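PDB 3WGG: redox-sensing transcriptional repressor rex from Thermoanaerobacter ethanolicus, which probably represses transcription in response to the cellular NADH/NAD(+) redox state, binding DNA and the dinucleotide as a homodimer. Local coordinates for residues 87-92 against 110-115. Numbering follows the deposited sequence.
With 8NA (alpha-Diphosphopyridine nucleotide), chain C.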
loop_
_atom_site.group_PDB
_atom_site.type_symbol
_atom_site.label_atom_id
_atom_site.label_comp_id
_atom_site.label_asym_id
_atom_site.label_seq_id
_atom_site.Cartn_x
_atom_site.Cartn_y
_atom_site.Cartn_z
ATOM N N THR A 87 -16.496 -10.822 1.721
ATOM C CA THR A 87 -15.094 -11.199 1.887
ATOM C C THR A 87 -14.904 -12.219 2.982
ATOM O O THR A 87 -15.719 -12.352 3.912
ATOM C CB THR A 87 -14.208 -9.976 2.208
ATOM O OG1 THR A 87 -14.538 -9.494 3.516
ATOM C CG2 THR A 87 -14.497 -8.858 1.227
ATOM N N ILE A 88 -13.811 -12.951 2.850
ATOM C CA ILE A 88 -13.262 -13.650 3.968
ATOM C C ILE A 88 -11.764 -13.344 4.124
ATOM O O ILE A 88 -11.076 -12.959 3.170
ATOM C CB ILE A 88 -13.436 -15.159 3.783
ATOM C CG1 ILE A 88 -12.706 -15.604 2.516
ATOM C CG2 ILE A 88 -14.909 -15.536 3.793
ATOM C CD1 ILE A 88 -12.865 -17.143 2.297
ATOM N N ILE A 89 -11.263 -13.575 5.317
ATOM C CA ILE A 89 -9.826 -13.445 5.608
ATOM C C ILE A 89 -9.279 -14.805 5.998
ATOM O O ILE A 89 -9.839 -15.514 6.894
ATOM C CB ILE A 89 -9.637 -12.456 6.797
ATOM C CG1 ILE A 89 -10.082 -11.040 6.362
ATOM C CG2 ILE A 89 -8.165 -12.462 7.348
ATOM C CD1 ILE A 89 -10.219 -10.030 7.515
ATOM N N ILE A 90 -8.141 -15.174 5.409
ATOM C CA ILE A 90 -7.513 -16.402 5.871
ATOM C C ILE A 90 -6.278 -15.982 6.641
ATOM O O ILE A 90 -5.428 -15.279 6.097
ATOM C CB ILE A 90 -7.112 -17.332 4.712
ATOM C CG1 ILE A 90 -8.136 -17.287 3.574
ATOM C CG2 ILE A 90 -6.828 -18.722 5.237
ATOM C CD1 ILE A 90 -9.512 -17.809 3.907
ATOM N N GLY A 91 -6.196 -16.425 7.893
ATOM C CA GLY A 91 -5.124 -16.127 8.837
ATOM C C GLY A 91 -5.693 -15.164 9.857
ATOM O O GLY A 91 -5.988 -14.012 9.533
ATOM N N ALA A 92 -5.858 -15.614 11.085
ATOM C CA ALA A 92 -6.305 -14.740 12.152
ATOM C C ALA A 92 -5.183 -14.438 13.130
ATOM O O ALA A 92 -5.399 -14.408 14.330
ATOM C CB ALA A 92 -7.501 -15.365 12.901
ATOM N N PHE A 110 -17.584 -3.706 1.499
ATOM C CA PHE A 110 -16.921 -4.997 1.635
ATOM C C PHE A 110 -17.376 -5.613 2.956
ATOM O O PHE A 110 -17.055 -5.091 4.024
ATOM C CB PHE A 110 -15.398 -4.810 1.600
ATOM C CG PHE A 110 -14.923 -4.182 0.327
ATOM C CD1 PHE A 110 -15.010 -2.795 0.147
ATOM C CD2 PHE A 110 -14.484 -4.979 -0.729
ATOM C CE1 PHE A 110 -14.643 -2.216 -1.062
ATOM C CE2 PHE A 110 -14.082 -4.408 -1.908
ATOM C CZ PHE A 110 -14.147 -3.040 -2.081
ATOM N N ASN A 111 -18.174 -6.676 2.877
ATOM C CA ASN A 111 -18.797 -7.263 4.061
ATOM C C ASN A 111 -18.070 -8.516 4.480
ATOM O O ASN A 111 -18.124 -9.514 3.788
ATOM C CB ASN A 111 -20.300 -7.610 3.832
ATOM C CG ASN A 111 -21.161 -6.368 3.624
ATOM O OD1 ASN A 111 -22.099 -6.379 2.820
ATOM N ND2 ASN A 111 -20.810 -5.267 4.312
ATOM N N LEU A 112 -17.420 -8.461 5.634
ATOM C CA LEU A 112 -16.591 -9.585 6.088
ATOM C C LEU A 112 -17.528 -10.678 6.616
ATOM O O LEU A 112 -18.291 -10.452 7.558
ATOM C CB LEU A 112 -15.617 -9.107 7.169
ATOM C CG LEU A 112 -14.711 -10.150 7.838
ATOM C CD1 LEU A 112 -13.746 -10.817 6.869
ATOM C CD2 LEU A 112 -13.939 -9.479 8.980
ATOM N N LYS A 113 -17.505 -11.848 5.990
ATOM C CA LYS A 113 -18.381 -12.936 6.421
ATOM C C LYS A 113 -17.729 -13.977 7.310
ATOM O O LYS A 113 -18.416 -14.754 7.978
ATOM C CB LYS A 113 -18.920 -13.662 5.197
ATOM C CG LYS A 113 -19.487 -12.776 4.105
ATOM C CD LYS A 113 -20.749 -11.996 4.526
ATOM C CE LYS A 113 -21.533 -12.679 5.639
ATOM N NZ LYS A 113 -22.062 -14.036 5.237
ATOM N N GLY A 114 -16.409 -14.093 7.259
ATOM C CA GLY A 114 -15.779 -15.196 7.985
ATOM C C GLY A 114 -14.291 -14.985 8.039
ATOM O O GLY A 114 -13.732 -14.261 7.209
ATOM N N ILE A 115 -13.672 -15.558 9.062
ATOM C CA ILE A 115 -12.228 -15.545 9.200
ATOM C C ILE A 115 -11.779 -16.959 9.509
ATOM O O ILE A 115 -12.381 -17.637 10.344
ATOM C CB ILE A 115 -11.798 -14.621 10.318
ATOM C CG1 ILE A 115 -12.513 -13.296 10.190
ATOM C CG2 ILE A 115 -10.247 -14.443 10.379
ATOM C CD1 ILE A 115 -12.326 -12.414 11.469
HETATM P PA 8NA C . 0.979 -14.527 12.749
HETATM O O1A 8NA C . 1.896 -15.680 13.091
HETATM O O2A 8NA C . 0.586 -13.508 13.806
HETATM O O5B 8NA C . -0.327 -15.131 12.021
HETATM C C5B 8NA C . -0.297 -16.076 10.950
HETATM C C4B 8NA C . -1.563 -16.894 11.167
HETATM O O4B 8NA C . -1.877 -17.746 10.080
HETATM C C3B 8NA C . -1.420 -17.794 12.382
HETATM O O3B 8NA C . -2.577 -17.503 13.179
HETATM C C2B 8NA C . -1.465 -19.214 11.789
HETATM O O2B 8NA C . -2.177 -20.120 12.644
HETATM C C1B 8NA C . -2.319 -18.998 10.572
HETATM N N9A 8NA C . -2.063 -19.925 9.473
HETATM C C8A 8NA C . -0.907 -20.518 9.100
HETATM N N7A 8NA C . -1.161 -21.230 7.972
HETATM C C5A 8NA C . -2.480 -21.084 7.685
HETATM C C6A 8NA C . -3.329 -21.572 6.703
HETATM N N6A 8NA C . -2.873 -22.397 5.736
HETATM N N1A 8NA C . -4.621 -21.225 6.721
HETATM C C2A 8NA C . -5.148 -20.438 7.676
HETATM N N3A 8NA C . -4.374 -19.981 8.652
HETATM C C4A 8NA C . -3.049 -20.279 8.659
HETATM O O3 8NA C . 1.708 -13.685 11.546
HETATM P PN 8NA C . 1.158 -12.227 11.106
HETATM O O1N 8NA C . 1.864 -11.176 11.906
HETATM O O2N 8NA C . -0.356 -12.202 11.152
HETATM O O5D 8NA C . 1.725 -12.077 9.592
HETATM C C5D 8NA C . 1.237 -12.810 8.453
HETATM C C4D 8NA C . 2.112 -12.528 7.216
HETATM O O4D 8NA C . 2.654 -11.189 7.293
HETATM C C3D 8NA C . 3.327 -13.421 7.068
HETATM O O3D 8NA C . 3.622 -13.573 5.657
HETATM C C2D 8NA C . 4.452 -12.605 7.671
HETATM O O2D 8NA C . 5.610 -12.984 6.953
HETATM C C1D 8NA C . 4.077 -11.135 7.440
HETATM N N1N 8NA C . 4.597 -10.516 6.177
HETATM C C2N 8NA C . 5.878 -10.004 6.139
HETATM C C3N 8NA C . 6.426 -9.424 5.050
HETATM C C7N 8NA C . 7.809 -8.938 5.144
HETATM O O7N 8NA C . 8.522 -9.259 6.091
HETATM N N7N 8NA C . 8.225 -8.114 4.181
HETATM C C4N 8NA C . 5.616 -9.259 3.776
HETATM C C5N 8NA C . 4.206 -9.806 3.943
HETATM C C6N 8NA C . 3.770 -10.379 5.076
#
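T87 grips the neighbouring parallel strand with both of its backbone polar groups: its N donates to N111 O over 2.9 Å, from above the plane of that carbonyl, and its O accepts from K113 N over 2.8 Å in a nearly straight bond. Further along, I89 N reaches G114 O at 3.2 Å. With chi1 at 68°, the threonine hydroxyl stands between its own N and carbonyl carbon, which lays OG1 against L112 CA at 3.3 Å, while CG2 lies near the plane of the F110 ring, at its edge.

The tight packing is on the sheet face that carries I89, L112 and I115. I89 and L112 cross at about a right angle and meet through their CD1 methyls, 3.7 Å apart. I89 and I115 instead lie side by side, pointing the same way. I115 CG2, set anti to its backbone N, also touches A92 CB at 3.8 Å, joining the turn after strand 85-90 to this apolar patch, which A100 of helix 94-100 helps to cover.

The other face is looser between the two strands. G114 brings no side chain to it, and I88 turns its end away toward helix 138-144. Apart from its backbone bond, K113 meets T87 O through CB and CG of its side chain. Toward solvent, K113 and N111 are partly exposed; N111 ND2 is hydrogen-bonded to E106.

At the end of the strand, I90 CG2 comes within 3.4 Å of C2A of the bound dinucleotide, and G91, the first residue of the turn, opens a GxGxxG sequence. A92 N bonds to D117, which also binds the dinucleotide. Adjacent parallel strands linked through a glycine-rich turn and helix 94-100 form the beta-alpha-beta unit of a Rossmann-type dinucleotide-binding fold.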